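Alcohol dehydrogenase (Aeropyrum pernix, PDB 1H2B) probably catalyses the NAD-dependent, zinc-dependent oxidation of alcohols, as a tetrameric enzyme of a hyperthermophilic archaeon. Local coordinates at residues F42-I48 / E139-H145; V262-A266 / G287-R291; H200-L205 / K326-E330. One frame throughout, in Å; residues are numbered along the deposited sequence.

Interaction 1: residues F42-I48 / E139-H145; sequences FDVIVRI and EFMRTSH
With CG set between its backbone N and carbonyl carbon (chi1 69°) and the chain extended from there to NE, Arg142 lays its guanidinium flat over one face of the Phe42 ring, whose own CG stands anti to the carbonyl carbon. The planes differ by only 9°, and Arg142 CZ sits 4.0 Å from the centroid of the Phe42 ring, a cation-pi stack. Arg142 NH1 also meets Glu39 OE2 and the carbonyl of Arg37, which should fix the rotation of the group.

The stack flanks an antiparallel pairing of strands 44-48 and 140-143 in the GroES-like domain, the catalytic domain in this dehydrogenase family. Val44 with Thr143 and Val46 with Met141 are hydrogen-bonded pairs; the straightest bond runs from Val46 N to Met141 O, at 2.8 Å. Alternating with them, Ile45-Arg142 and Arg47-Phe140 are non-hydrogen-bonded pairs. Ile45 CG2 rests on Phe140 CB at 3.9 Å, while Arg47 CB approaches the Phe140 ring itself obliquely, nearest CE2. On the other face Val46, Met141 and Thr143 touch Leu103 of strand 100-103.

At the end of the ladder Asp43 and Val44 both face Thr143, a classic beta bulge, and the Asp43 carboxylate turns to His145 with both oxygens. OD1 of Asp43 takes the backbone N of His145 at 2.8 Å through its syn lone pair. Asp43 OD2 meets His145 ND1 at 2.7 Å, close to the imidazole plane but 21° out of the carboxylate plane.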
loop_
_atom_site.group_PDB
_atom_site.type_symbol
_atom_site.label_atom_id
_atom_site.label_comp_id
_atom_site.label_asym_id
_atom_site.label_seq_id
_atom_site.Cartn_x
_atom_site.Cartn_y
_atom_site.Cartn_z
ATOM N N PHE B 42 -15.192 26.609 -19.293
ATOM C CA PHE B 42 -14.119 26.925 -20.218
ATOM C C PHE B 42 -13.635 28.325 -19.979
ATOM O O PHE B 42 -13.984 29.266 -20.707
ATOM C CB PHE B 42 -14.591 26.701 -21.661
ATOM C CG PHE B 42 -14.948 25.278 -21.918
ATOM C CD1 PHE B 42 -16.287 24.891 -21.954
ATOM C CD2 PHE B 42 -13.946 24.324 -22.091
ATOM C CE1 PHE B 42 -16.610 23.519 -22.164
ATOM C CE2 PHE B 42 -14.253 22.979 -22.285
ATOM C CZ PHE B 42 -15.606 22.583 -22.323
ATOM N N ASP B 43 -12.822 28.474 -18.938
ATOM C CA ASP B 43 -12.447 29.806 -18.495
ATOM C C ASP B 43 -10.997 30.159 -18.900
ATOM O O ASP B 43 -10.438 31.162 -18.453
ATOM C CB ASP B 43 -12.661 29.939 -16.991
ATOM C CG ASP B 43 -11.918 28.888 -16.193
ATOM O OD1 ASP B 43 -11.082 28.154 -16.787
ATOM O OD2 ASP B 43 -12.135 28.717 -14.978
ATOM N N VAL B 44 -10.410 29.366 -19.803
ATOM C CA VAL B 44 -9.091 29.676 -20.351
ATOM C C VAL B 44 -9.064 29.392 -21.837
ATOM O O VAL B 44 -9.565 28.374 -22.263
ATOM C CB VAL B 44 -7.945 28.811 -19.710
ATOM C CG1 VAL B 44 -6.616 29.032 -20.422
ATOM C CG2 VAL B 44 -7.821 29.120 -18.223
ATOM N N ILE B 45 -8.531 30.327 -22.614
ATOM C CA ILE B 45 -8.196 30.018 -24.015
ATOM C C ILE B 45 -6.679 30.068 -24.201
ATOM O O ILE B 45 -6.000 31.006 -23.769
ATOM C CB ILE B 45 -8.922 30.969 -25.008
ATOM C CG1 ILE B 45 -10.422 30.719 -24.931
ATOM C CG2 ILE B 45 -8.391 30.728 -26.458
ATOM C CD1 ILE B 45 -11.260 31.818 -25.597
ATOM N N VAL B 46 -6.146 29.035 -24.866
ATOM C CA VAL B 46 -4.725 28.910 -25.126
ATOM C C VAL B 46 -4.459 29.060 -26.603
ATOM O O VAL B 46 -5.215 28.534 -27.422
ATOM C CB VAL B 46 -4.235 27.500 -24.648
ATOM C CG1 VAL B 46 -2.819 27.231 -25.062
ATOM C CG2 VAL B 46 -4.403 27.393 -23.134
ATOM N N ARG B 47 -3.415 29.808 -26.920
ATOM C CA ARG B 47 -2.774 29.804 -28.241
ATOM C C ARG B 47 -1.846 28.597 -28.306
ATOM O O ARG B 47 -0.823 28.522 -27.583
ATOM C CB ARG B 47 -2.039 31.134 -28.475
ATOM C CG ARG B 47 -1.258 31.172 -29.768
ATOM C CD ARG B 47 -0.586 32.536 -30.039
ATOM N NE ARG B 47 0.312 33.018 -28.979
ATOM C CZ ARG B 47 1.636 32.849 -28.964
ATOM N NH1 ARG B 47 2.230 32.140 -29.928
ATOM N NH2 ARG B 47 2.365 33.372 -27.965
ATOM N N ILE B 48 -2.228 27.612 -29.127
ATOM C CA ILE B 48 -1.454 26.379 -29.223
ATOM C C ILE B 48 -0.075 26.627 -29.793
ATOM O O ILE B 48 0.079 27.315 -30.824
ATOM C CB ILE B 48 -2.231 25.404 -30.096
ATOM C CG1 ILE B 48 -3.576 25.067 -29.438
ATOM C CG2 ILE B 48 -1.370 24.109 -30.431
ATOM C CD1 ILE B 48 -3.464 24.097 -28.151
ATOM N N GLU B 139 -5.466 26.883 -34.036
ATOM C CA GLU B 139 -4.672 27.997 -33.535
ATOM C C GLU B 139 -4.953 28.260 -32.043
ATOM O O GLU B 139 -4.024 28.620 -31.283
ATOM C CB GLU B 139 -4.984 29.255 -34.376
ATOM C CG GLU B 139 -4.077 30.441 -34.076
ATOM C CD GLU B 139 -4.358 31.701 -34.902
ATOM O OE1 GLU B 139 -5.334 31.726 -35.699
ATOM O OE2 GLU B 139 -3.594 32.688 -34.735
ATOM N N PHE B 140 -6.203 28.085 -31.642
ATOM C CA PHE B 140 -6.623 28.356 -30.260
ATOM C C PHE B 140 -7.485 27.239 -29.756
ATOM O O PHE B 140 -8.192 26.557 -30.540
ATOM C CB PHE B 140 -7.442 29.663 -30.136
ATOM C CG PHE B 140 -6.679 30.907 -30.546
ATOM C CD1 PHE B 140 -6.814 31.433 -31.840
ATOM C CD2 PHE B 140 -5.832 31.520 -29.662
ATOM C CE1 PHE B 140 -6.107 32.553 -32.223
ATOM C CE2 PHE B 140 -5.115 32.665 -30.026
ATOM C CZ PHE B 140 -5.260 33.182 -31.311
ATOM N N MET B 141 -7.493 27.072 -28.438
ATOM C CA MET B 141 -8.330 26.044 -27.829
ATOM C C MET B 141 -8.761 26.499 -26.453
ATOM O O MET B 141 -7.964 27.039 -25.710
ATOM C CB MET B 141 -7.522 24.726 -27.681
ATOM C CG MET B 141 -8.412 23.575 -27.261
ATOM S SD MET B 141 -7.404 22.096 -26.766
ATOM C CE MET B 141 -7.349 22.437 -24.968
ATOM N N ARG B 142 -10.041 26.294 -26.145
ATOM C CA ARG B 142 -10.558 26.527 -24.803
ATOM C C ARG B 142 -10.384 25.326 -23.877
ATOM O O ARG B 142 -10.432 24.134 -24.309
ATOM C CB ARG B 142 -12.001 27.049 -24.850
ATOM C CG ARG B 142 -13.059 26.059 -25.311
ATOM C CD ARG B 142 -14.451 26.666 -25.396
ATOM N NE ARG B 142 -15.460 25.625 -25.516
ATOM C CZ ARG B 142 -16.754 25.823 -25.252
ATOM N NH1 ARG B 142 -17.200 27.037 -24.901
ATOM N NH2 ARG B 142 -17.635 24.820 -25.374
ATOM N N THR B 143 -10.180 25.646 -22.596
ATOM C CA THR B 143 -9.999 24.613 -21.590
ATOM C C THR B 143 -10.371 25.190 -20.236
ATOM O O THR B 143 -10.836 26.329 -20.193
ATOM C CB THR B 143 -8.548 24.058 -21.662
ATOM O OG1 THR B 143 -8.457 22.956 -20.761
ATOM C CG2 THR B 143 -7.510 25.073 -21.188
ATOM N N SER B 144 -10.115 24.434 -19.157
ATOM C CA SER B 144 -10.382 24.890 -17.777
ATOM C C SER B 144 -9.061 25.249 -17.112
ATOM O O SER B 144 -8.026 24.635 -17.341
ATOM C CB SER B 144 -11.036 23.796 -16.960
ATOM O OG SER B 144 -11.028 24.144 -15.559
ATOM N N HIS B 145 -9.082 26.276 -16.245
ATOM C CA HIS B 145 -7.880 26.615 -15.499
ATOM C C HIS B 145 -7.421 25.414 -14.657
ATOM O O HIS B 145 -6.218 25.310 -14.389
ATOM C CB HIS B 145 -8.117 27.848 -14.566
ATOM C CG HIS B 145 -8.952 27.539 -13.371
ATOM N ND1 HIS B 145 -10.325 27.612 -13.381
ATOM C CD2 HIS B 145 -8.608 27.119 -12.122
ATOM C CE1 HIS B 145 -10.798 27.244 -12.201
ATOM N NE2 HIS B 145 -9.778 26.955 -11.418
HETATM O O HOH W 1 -13.091 25.714 -15.075
HETATM O O HOH W 2 -1.444 28.683 -32.485
#

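Interaction 2: residues V262-A266 / G287-R291. With NAJ (nicotinamide-adenine-dinucleotide (acidic form)), chain I.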
loop_
_atom_site.group_PDB
_atom_site.type_symbol
_atom_site.label_atom_id
_atom_site.label_comp_id
_atom_site.label_asym_id
_atom_site.label_seq_id
_atom_site.Cartn_x
_atom_site.Cartn_y
_atom_site.Cartn_z
ATOM N N VAL B 262 0.963 -0.969 -26.894
ATOM C CA VAL B 262 0.558 -1.138 -28.309
ATOM C C VAL B 262 -0.970 -1.324 -28.387
ATOM O O VAL B 262 -1.685 -0.541 -29.065
ATOM C CB VAL B 262 1.213 -2.381 -28.913
ATOM C CG1 VAL B 262 0.886 -2.446 -30.447
ATOM C CG2 VAL B 262 2.749 -2.357 -28.692
ATOM N N GLY B 263 -1.466 -2.382 -27.736
ATOM C CA GLY B 263 -2.902 -2.582 -27.660
ATOM C C GLY B 263 -3.507 -3.285 -28.853
ATOM O O GLY B 263 -4.726 -3.434 -28.901
ATOM N N SER B 264 -2.682 -3.731 -29.803
ATOM C CA SER B 264 -3.226 -4.498 -30.942
ATOM C C SER B 264 -3.647 -5.898 -30.517
ATOM O O SER B 264 -3.246 -6.398 -29.444
ATOM C CB SER B 264 -2.192 -4.641 -32.057
ATOM O OG SER B 264 -1.046 -5.384 -31.595
ATOM N N GLN B 265 -4.460 -6.557 -31.348
ATOM C CA GLN B 265 -4.697 -7.971 -31.049
ATOM C C GLN B 265 -3.442 -8.798 -30.896
ATOM O O GLN B 265 -3.381 -9.597 -29.957
ATOM C CB GLN B 265 -5.643 -8.594 -32.087
ATOM C CG GLN B 265 -6.258 -9.870 -31.594
ATOM C CD GLN B 265 -7.068 -9.674 -30.328
ATOM O OE1 GLN B 265 -8.111 -8.971 -30.352
ATOM N NE2 GLN B 265 -6.628 -10.298 -29.234
ATOM N N ALA B 266 -2.420 -8.546 -31.742
ATOM C CA ALA B 266 -1.165 -9.282 -31.653
ATOM C C ALA B 266 -0.574 -9.141 -30.257
ATOM O O ALA B 266 -0.208 -10.138 -29.608
ATOM C CB ALA B 266 -0.204 -8.801 -32.699
ATOM N N GLY B 287 -7.550 -1.697 -28.377
ATOM C CA GLY B 287 -8.036 -2.028 -29.725
ATOM C C GLY B 287 -8.336 -3.507 -29.833
ATOM O O GLY B 287 -9.279 -3.922 -30.535
ATOM N N GLY B 288 -7.537 -4.294 -29.119
ATOM C CA GLY B 288 -7.578 -5.753 -29.140
ATOM C C GLY B 288 -8.480 -6.293 -28.039
ATOM O O GLY B 288 -8.879 -5.556 -27.127
ATOM N N GLU B 289 -8.853 -7.554 -28.124
ATOM C CA GLU B 289 -9.712 -8.108 -27.088
ATOM C C GLU B 289 -8.853 -9.002 -26.210
ATOM O O GLU B 289 -8.142 -9.840 -26.712
ATOM C CB GLU B 289 -10.869 -8.897 -27.711
ATOM C CG GLU B 289 -11.817 -9.416 -26.635
ATOM C CD GLU B 289 -13.218 -8.809 -26.676
ATOM O OE1 GLU B 289 -13.411 -7.703 -27.252
ATOM O OE2 GLU B 289 -14.136 -9.450 -26.118
ATOM N N LEU B 290 -8.904 -8.826 -24.885
ATOM C CA LEU B 290 -8.132 -9.707 -23.993
ATOM C C LEU B 290 -8.793 -11.079 -23.991
ATOM O O LEU B 290 -10.010 -11.131 -23.918
ATOM C CB LEU B 290 -8.055 -9.021 -22.602
ATOM C CG LEU B 290 -7.371 -9.693 -21.414
ATOM C CD1 LEU B 290 -5.881 -9.847 -21.649
ATOM C CD2 LEU B 290 -7.595 -8.818 -20.174
ATOM N N ARG B 291 -8.025 -12.185 -24.134
ATOM C CA ARG B 291 -8.548 -13.559 -24.115
ATOM C C ARG B 291 -7.537 -14.504 -23.501
ATOM O O ARG B 291 -6.485 -14.824 -24.097
ATOM C CB ARG B 291 -8.924 -14.135 -25.482
ATOM C CG ARG B 291 -8.550 -13.319 -26.704
ATOM C CD ARG B 291 -9.473 -13.535 -27.905
ATOM N NE ARG B 291 -10.393 -12.420 -28.181
ATOM C CZ ARG B 291 -11.716 -12.471 -28.014
ATOM N NH1 ARG B 291 -12.291 -13.580 -27.571
ATOM N NH2 ARG B 291 -12.481 -11.417 -28.296
HETATM P PA NAJ I . 2.483 4.419 -31.465
HETATM O O1A NAJ I . 1.878 4.110 -32.806
HETATM O O2A NAJ I . 3.434 5.619 -31.325
HETATM O O5B NAJ I . 3.381 3.217 -30.919
HETATM C C5B NAJ I . 3.006 1.842 -31.084
HETATM C C4B NAJ I . 4.327 1.092 -31.054
HETATM O O4B NAJ I . 4.007 -0.313 -31.006
HETATM C C3B NAJ I . 5.221 1.365 -32.263
HETATM O O3B NAJ I . 6.570 1.668 -31.872
HETATM C C2B NAJ I . 5.078 0.029 -32.979
HETATM O O2B NAJ I . 6.175 -0.286 -33.850
HETATM C C1B NAJ I . 4.938 -0.989 -31.840
HETATM N N9A NAJ I . 4.342 -2.269 -32.222
HETATM C C8A NAJ I . 3.371 -2.568 -33.189
HETATM N N7A NAJ I . 3.105 -3.902 -33.158
HETATM C C5A NAJ I . 3.897 -4.457 -32.195
HETATM C C6A NAJ I . 4.059 -5.739 -31.729
HETATM N N6A NAJ I . 3.407 -6.791 -32.244
HETATM N N1A NAJ I . 4.911 -5.949 -30.676
HETATM C C2A NAJ I . 5.662 -4.929 -30.120
HETATM N N3A NAJ I . 5.514 -3.677 -30.604
HETATM C C4A NAJ I . 4.649 -3.450 -31.628
HETATM O O3 NAJ I . 1.263 4.532 -30.452
HETATM P PN NAJ I . 1.103 5.466 -29.145
HETATM O O1N NAJ I . 0.565 6.768 -29.519
HETATM O O2N NAJ I . 2.333 5.384 -28.333
HETATM O O5D NAJ I . -0.125 4.707 -28.442
HETATM C C5D NAJ I . 0.104 3.394 -27.934
HETATM C C4D NAJ I . -1.228 2.759 -27.573
HETATM O O4D NAJ I . -1.710 3.395 -26.376
HETATM C C3D NAJ I . -2.327 2.982 -28.611
HETATM O O3D NAJ I . -3.254 1.884 -28.523
HETATM C C2D NAJ I . -3.014 4.261 -28.113
HETATM O O2D NAJ I . -4.322 4.458 -28.571
HETATM C C1D NAJ I . -2.981 3.953 -26.606
HETATM N N1N NAJ I . -3.202 5.051 -25.665
HETATM C C2N NAJ I . -3.708 4.702 -24.447
HETATM C C3N NAJ I . -3.886 5.672 -23.475
HETATM C C7N NAJ I . -4.498 5.292 -22.167
HETATM O O7N NAJ I . -4.713 6.316 -21.323
HETATM N N7N NAJ I . -4.767 4.045 -21.767
HETATM C C4N NAJ I . -3.531 7.044 -23.691
HETATM C C5N NAJ I . -2.847 7.298 -24.914
HETATM C C6N NAJ I . -2.723 6.324 -25.886
#
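In the Rossmann-type coenzyme domain, the loop that follows strand 255-260 and starts helix 265-270 carries NAD on one side and packs on the other against the chain leading into strand 289-293. Gly263 O receives a weak, bent bond from Gly288 N. The lack of a side chain on Gly288 makes this close approach possible, since one there would run into Ser264 O and Gln265 N. At Gly263 the backbone angles and the nearby O3D of the coenzyme leave no room for a side chain either.

One residue earlier, on the coenzyme side of the same loop, Val262 O accepts a hydrogen bond from O3D of the nicotinamide ribose at 2.9 Å. Its side chain lies by the adenosine half, with Val262 CG2 3.3 Å from O4B of the adenosine ribose.

Gln265 carries the rest. Its CG points opposite the backbone N (chi1 -161°), and a bend at chi2 swings the amide onto the backbone of Glu289, which it grips from both ends. Gln265 OE1 takes Glu289 N at 2.7 Å, nearly straight at 173°, and Gln265 NE2 gives to Glu289 O at 3.0 Å, with that oxygen in the amide plane. NE2 has a second acceptor in Asp269 OD2, which should hold the amide against flipping. Putting an alanine at Gln265 would probably leave the N-H and C=O of Glu289 without these mates and open a gap between the helix start and the strand.

Thr294 OG1 of the second subunit bonds Gly287 N and Gly288 O. Leu290 packs on Val268 of helix 265-270, and Glu289, Leu290 and Arg291 pair antiparallel with a strand of that subunit, so the sheet continues across the interface.

Interaction 3: residues H200-L205 / K326-E330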
loop_
_atom_site.group_PDB
_atom_site.type_symbol
_atom_site.label_atom_id
_atom_site.label_comp_id
_atom_site.label_asym_id
_atom_site.label_seq_id
_atom_site.Cartn_x
_atom_site.Cartn_y
_atom_site.Cartn_z
ATOM N N HIS B 200 8.407 4.821 -25.664
ATOM C CA HIS B 200 9.778 5.312 -25.541
ATOM C C HIS B 200 9.937 6.193 -24.317
ATOM O O HIS B 200 11.006 6.230 -23.694
ATOM C CB HIS B 200 10.238 5.983 -26.840
ATOM C CG HIS B 200 9.939 7.446 -26.897
ATOM N ND1 HIS B 200 8.700 7.928 -27.228
ATOM C CD2 HIS B 200 10.738 8.536 -26.711
ATOM C CE1 HIS B 200 8.724 9.252 -27.211
ATOM N NE2 HIS B 200 9.954 9.648 -26.917
ATOM N N ILE B 201 8.842 6.838 -23.885
ATOM C CA ILE B 201 8.860 7.548 -22.624
ATOM C C ILE B 201 8.882 6.567 -21.485
ATOM O O ILE B 201 9.644 6.713 -20.531
ATOM C CB ILE B 201 7.646 8.519 -22.519
ATOM C CG1 ILE B 201 7.725 9.517 -23.694
ATOM C CG2 ILE B 201 7.691 9.266 -21.186
ATOM C CD1 ILE B 201 6.518 10.486 -23.780
ATOM N N ALA B 202 8.067 5.508 -21.589
ATOM C CA ALA B 202 8.033 4.511 -20.513
ATOM C C ALA B 202 9.405 3.857 -20.290
ATOM O O ALA B 202 9.763 3.594 -19.149
ATOM C CB ALA B 202 6.963 3.452 -20.784
ATOM N N VAL B 203 10.172 3.624 -21.359
ATOM C CA VAL B 203 11.522 3.047 -21.173
ATOM C C VAL B 203 12.335 3.937 -20.244
ATOM O O VAL B 203 12.944 3.440 -19.288
ATOM C CB VAL B 203 12.287 2.889 -22.528
ATOM C CG1 VAL B 203 13.806 2.527 -22.283
ATOM C CG2 VAL B 203 11.620 1.837 -23.410
ATOM N N GLN B 204 12.336 5.244 -20.514
ATOM C CA GLN B 204 13.072 6.186 -19.679
ATOM C C GLN B 204 12.546 6.207 -18.252
ATOM O O GLN B 204 13.302 6.223 -17.291
ATOM C CB GLN B 204 12.971 7.607 -20.241
ATOM C CG GLN B 204 13.518 7.744 -21.640
ATOM C CD GLN B 204 13.250 9.122 -22.191
ATOM O OE1 GLN B 204 13.781 10.125 -21.658
ATOM N NE2 GLN B 204 12.382 9.208 -23.200
ATOM N N LEU B 205 11.236 6.214 -18.106
ATOM C CA LEU B 205 10.679 6.268 -16.776
ATOM C C LEU B 205 10.944 5.016 -15.950
ATOM O O LEU B 205 11.128 5.137 -14.763
ATOM C CB LEU B 205 9.166 6.543 -16.860
ATOM C CG LEU B 205 8.808 7.911 -17.425
ATOM C CD1 LEU B 205 7.287 8.017 -17.572
ATOM C CD2 LEU B 205 9.270 9.003 -16.474
ATOM N N LYS B 326 15.431 14.572 -16.747
ATOM C CA LYS B 326 15.473 13.131 -16.493
ATOM C C LYS B 326 14.606 12.327 -17.462
ATOM O O LYS B 326 14.718 11.117 -17.550
ATOM C CB LYS B 326 15.121 12.799 -15.055
ATOM C CG LYS B 326 16.191 13.319 -14.098
ATOM C CD LYS B 326 15.852 13.088 -12.679
ATOM C CE LYS B 326 16.817 13.866 -11.764
ATOM N NZ LYS B 326 16.589 13.578 -10.310
ATOM N N VAL B 327 13.777 13.023 -18.202
ATOM C CA VAL B 327 13.002 12.418 -19.253
ATOM C C VAL B 327 12.965 13.420 -20.399
ATOM O O VAL B 327 12.826 14.635 -20.194
ATOM C CB VAL B 327 11.572 11.994 -18.761
ATOM C CG1 VAL B 327 10.733 13.198 -18.404
ATOM C CG2 VAL B 327 10.832 11.191 -19.836
ATOM N N ARG B 328 13.111 12.914 -21.611
ATOM C CA ARG B 328 13.050 13.748 -22.798
ATOM C C ARG B 328 12.375 13.001 -23.934
ATOM O O ARG B 328 12.699 11.860 -24.211
ATOM C CB ARG B 328 14.448 14.174 -23.230
ATOM C CG ARG B 328 14.389 15.156 -24.403
ATOM C CD ARG B 328 15.762 15.538 -24.988
ATOM N NE ARG B 328 16.129 14.671 -26.113
ATOM C CZ ARG B 328 15.497 14.623 -27.291
ATOM N NH1 ARG B 328 14.445 15.407 -27.539
ATOM N NH2 ARG B 328 15.926 13.782 -28.228
ATOM N N VAL B 329 11.434 13.663 -24.589
ATOM C CA VAL B 329 10.647 13.024 -25.627
ATOM C C VAL B 329 11.376 13.168 -26.945
ATOM O O VAL B 329 11.926 14.222 -27.244
ATOM C CB VAL B 329 9.211 13.628 -25.731
ATOM C CG1 VAL B 329 8.326 12.781 -26.616
ATOM C CG2 VAL B 329 8.560 13.698 -24.327
ATOM N N GLU B 330 11.412 12.078 -27.692
ATOM C CA GLU B 330 11.862 12.053 -29.070
ATOM C C GLU B 330 10.736 12.586 -29.964
ATOM O O GLU B 330 9.679 11.955 -30.104
ATOM C CB GLU B 330 12.282 10.612 -29.426
ATOM C CG GLU B 330 12.728 10.437 -30.869
ATOM C CD GLU B 330 14.058 11.107 -31.169
ATOM O OE1 GLU B 330 14.964 11.083 -30.288
ATOM O OE2 GLU B 330 14.178 11.668 -32.283
#
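His200 begins the contact by turning the edge of its imidazole to the chain at Val329 and Glu330. With CG between its backbone N and carbonyl carbon (chi1 90°), the ring of His200 presents NE2 to Glu330 N, which donates a hydrogen bond of 2.9 Å from 22° out of the ring plane. Val329 CG1 also sits at this edge, 3.5 Å from NE2 of His200. The other ring nitrogen, ND1, is hydrogen-bonded to Gly196 O, so both nitrogens are engaged and the ring's rotation is set from two sides.

Ile201 adds the apolar part. Its CG2 meets Val327 CG2 at 3.9 Å, and its CD1 reaches Val329 CG2. Helix 166-181 closes round the same residues, with Ala169 against Ile201 and Leu166 against Val329.

His200 and Ile201 ride on helix 197-209, which follows the glycine-rich turn of the Rossmann-type NAD-binding fold; Gly197, at its start, binds the coenzyme. Chain 326-330 leads from helix 312-323 into strand 331-335, and Glu330 is paired through its backbone with Arg354, another NAD-binding residue.

One helical turn beyond His200, Gln204 extends its amide along the backbone of Arg328 and bonds both its N-H and its C=O. Arg328 N reaches Gln204 OE1 at 2.9 Å and 170°. Gln204 NE2 gives to Arg328 O, also at 2.9 Å, coming from above the carbonyl plane; a weak bond links the same NE2 to His200 O. Leu205 ends the run, its CD2 4.3 Å from Val327 CG2, with Leu321 of helix 312-323 against both side chains.

Overall arrangement
The three contacts are spread over both halves of the subunit. Interaction 1 lies in the GroES-like part, the side chain of Met141 about 7 Å from that of His79 at the active-site zinc and the side chain of Ser144 about 8 Å from that of Asp109, a ligand of the second zinc. Interaction 2 touches the coenzyme directly and stands on the opposite side of the chain's centre, its centre 34 Å from that of interaction 1. Interaction 3 joins the helix that follows the glycine-rich turn at the dinucleotide to a distant part of the sequence, with the side chain of His200 about 7 Å from the NAD. Along the chain, interaction 2 is nested inside the loop that interaction 3 closes; their nearest atoms are about 10 Å apart.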